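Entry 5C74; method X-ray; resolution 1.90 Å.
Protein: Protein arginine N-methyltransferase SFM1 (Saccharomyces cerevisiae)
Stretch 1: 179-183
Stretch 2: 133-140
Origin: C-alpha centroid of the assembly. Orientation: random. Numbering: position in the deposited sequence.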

# COMPACT_ATOMS: atom_id res chain seq x y z
N PRO A 179 3.42 -18.16 0.63
CA PRO A 179 4.69 -18.76 0.21
C PRO A 179 5.88 -18.21 0.97
O PRO A 179 6.81 -17.69 0.35
CB PRO A 179 4.78 -18.37 -1.27
CG PRO A 179 4.05 -17.06 -1.33
CD PRO A 179 2.90 -17.22 -0.38
N PHE A 180 5.85 -18.34 2.30
CA PHE A 180 6.89 -17.82 3.17
C PHE A 180 7.16 -18.81 4.26
O PHE A 180 6.36 -19.71 4.52
CB PHE A 180 6.47 -16.48 3.79
CG PHE A 180 6.15 -15.44 2.77
CD1 PHE A 180 7.17 -14.68 2.20
CD2 PHE A 180 4.85 -15.23 2.37
CE1 PHE A 180 6.87 -13.72 1.23
CE2 PHE A 180 4.55 -14.28 1.41
CZ PHE A 180 5.57 -13.53 0.84
N ARG A 181 8.30 -18.63 4.91
CA ARG A 181 8.62 -19.38 6.10
C ARG A 181 8.14 -18.56 7.29
O ARG A 181 8.47 -17.37 7.38
CB ARG A 181 10.12 -19.64 6.17
CG ARG A 181 10.61 -20.14 7.52
CD ARG A 181 12.09 -20.55 7.42
NE ARG A 181 12.24 -21.80 6.69
CZ ARG A 181 13.38 -22.27 6.19
NH1 ARG A 181 14.51 -21.57 6.30
NH2 ARG A 181 13.39 -23.44 5.55
N TYR A 182 7.35 -19.17 8.18
CA TYR A 182 6.83 -18.48 9.36
C TYR A 182 7.32 -19.11 10.65
O TYR A 182 7.58 -20.32 10.70
CB TYR A 182 5.30 -18.48 9.37
CG TYR A 182 4.64 -17.66 8.29
CD1 TYR A 182 4.43 -18.19 7.02
CD2 TYR A 182 4.20 -16.36 8.54
CE1 TYR A 182 3.80 -17.45 6.02
CE2 TYR A 182 3.57 -15.61 7.54
CZ TYR A 182 3.38 -16.16 6.29
OH TYR A 182 2.75 -15.43 5.29
N VAL A 183 7.41 -18.32 11.71
CA VAL A 183 7.72 -18.85 13.04
C VAL A 183 6.46 -19.47 13.62
O VAL A 183 5.38 -18.89 13.48
CB VAL A 183 8.25 -17.74 14.00
CG1 VAL A 183 8.45 -18.29 15.42
CG2 VAL A 183 9.55 -17.15 13.45
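Stretch 2, residues 133-140: LGDKQMTT

Stretch 2 lies on stretch 1 as an irregular, extended loop across the start of a strand, held by one direct backbone hydrogen bond, several bridging waters, and side chains that pack around Phe-180 and Arg-181. The strand of stretch 1 covers 181-183, whereas residues 133-139 form no regular helix or strand; Thr-139 is the N-cap residue, and the chain turns helical at Thr-140. The nearest CA atoms across the stretches are those of Phe-180 and Met-138, 5.1 Å apart. The loop does not run alongside the strand but crosses it steeply: residues 137-139 pass Phe-180, and residues 134-136 lie farther out, along the Arg-181 side chain.

The central link runs from Arg-181 N to Gln-137 O, 3.0 Å long and nearly straight at 166°. The same carbonyl receives a CA-H...O contact, with Phe-180 CA 3.4 Å from Gln-137 O. Water extends this pairing. One molecule donates to both Gln-137 O and Pro-179 O; another accepts from Thr-139 N and donates to Arg-181 O, so backbone groups that do not meet directly are still satisfied. A third water donates to Gln-137 OE1 and Pro-179 O, giving the polar side chain of this exposed residue a role at the margin.

The CA-to-CB bond of Phe-180 points toward the loop, and its side chain, in the m rotamer, offers a flat, buried apolar surface. Thr-139 CG2 sits over one face of the Phe-180 ring, 4.1 Å from the centroid, in a CH-pi contact. Thr-139 CG2 also lies 3.8 Å from Tyr-182 OH; the CA-to-CB bond of Tyr-182 points away, but the end of its long side chain comes back within reach. Threonine suits this position because it combines a methyl for packing with a hydroxyl, which is hydrogen-bonded just outside the stretch.

Arg-181 supplies the largest covered area, its long chain reaching back along the loop. Its aliphatic part packs on Met-138, with Arg-181 CD 3.9 Å from Met-138 CE, while Lys-136 CD lies over one face of the guanidinium, 3.6 Å from Arg-181 NH2. Arg-181 NH2 and Lys-136 NZ, like charges, are 4.1 Å apart; Asp-135 OD1 forms long salt bridges to both residues, 3.7 Å from Arg-181 NH1 and 3.9 Å from Lys-136 NZ. Water-mediated bonds join Arg-181 NH1 to Asp-135 N and, weakly on the arginine side, to Leu-133 O and Lys-136 N. Gly-134 fits doubly: its phi is positive, and an ideal CB would come within 3.1 Å of Arg-181 NH1, a tight approach.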

# COMPACT_ATOMS: atom_id res chain seq x y z
N LEU A 133 19.11 -14.87 6.59
CA LEU A 133 18.25 -15.49 7.60
C LEU A 133 17.64 -16.77 7.02
O LEU A 133 16.43 -16.83 6.78
CB LEU A 133 17.13 -14.55 8.06
CG LEU A 133 17.45 -13.35 8.95
CD1 LEU A 133 16.17 -12.52 9.17
CD2 LEU A 133 18.05 -13.79 10.29
N GLY A 134 18.47 -17.78 6.80
CA GLY A 134 18.00 -19.03 6.21
C GLY A 134 17.76 -18.91 4.73
O GLY A 134 17.89 -17.84 4.15
N ASP A 135 17.39 -20.01 4.08
CA ASP A 135 17.32 -19.97 2.63
C ASP A 135 15.89 -19.84 2.11
O ASP A 135 15.63 -20.08 0.93
CB ASP A 135 17.99 -21.21 2.03
CG ASP A 135 17.27 -22.49 2.37
OD1 ASP A 135 16.34 -22.48 3.20
OD2 ASP A 135 17.66 -23.53 1.81
N LYS A 136 14.97 -19.42 2.97
CA LYS A 136 13.61 -19.18 2.50
C LYS A 136 13.11 -17.79 2.85
O LYS A 136 13.31 -17.31 3.97
CB LYS A 136 12.66 -20.24 3.04
CG LYS A 136 12.90 -21.60 2.35
CD LYS A 136 11.75 -22.56 2.51
CE LYS A 136 11.91 -23.74 1.55
NZ LYS A 136 13.32 -24.22 1.51
N GLN A 137 12.46 -17.15 1.89
CA GLN A 137 11.89 -15.82 2.11
C GLN A 137 10.91 -15.81 3.28
O GLN A 137 10.11 -16.74 3.46
CB GLN A 137 11.19 -15.32 0.84
CG GLN A 137 10.84 -13.83 0.92
CD GLN A 137 10.60 -13.22 -0.45
OE1 GLN A 137 9.80 -13.72 -1.24
NE2 GLN A 137 11.30 -12.12 -0.73
N MET A 138 10.98 -14.73 4.06
CA MET A 138 10.09 -14.46 5.18
C MET A 138 9.39 -13.13 4.97
O MET A 138 9.95 -12.23 4.33
CB MET A 138 10.88 -14.39 6.50
CG MET A 138 11.69 -15.65 6.85
SD MET A 138 12.78 -15.33 8.31
CE MET A 138 12.97 -17.04 8.85
N THR A 139 8.19 -12.98 5.54
CA THR A 139 7.60 -11.66 5.67
C THR A 139 8.49 -10.82 6.59
O THR A 139 9.28 -11.34 7.39
CB THR A 139 6.15 -11.68 6.23
OG1 THR A 139 6.16 -12.17 7.58
CG2 THR A 139 5.23 -12.58 5.36
N THR A 140 8.36 -9.51 6.47
CA THR A 140 9.22 -8.65 7.26
C THR A 140 9.01 -8.84 8.76
O THR A 140 9.98 -8.89 9.52
CB THR A 140 9.00 -7.20 6.88
OG1 THR A 140 9.15 -7.08 5.47
CG2 THR A 140 10.05 -6.33 7.58
O HOH W 1 14.70 -18.68 5.86
O HOH W 2 17.55 -22.25 5.81
O HOH W 3 9.38 -18.89 1.34
O HOH W 4 7.60 -15.57 -1.42
O HOH W 5 6.90 -15.15 6.89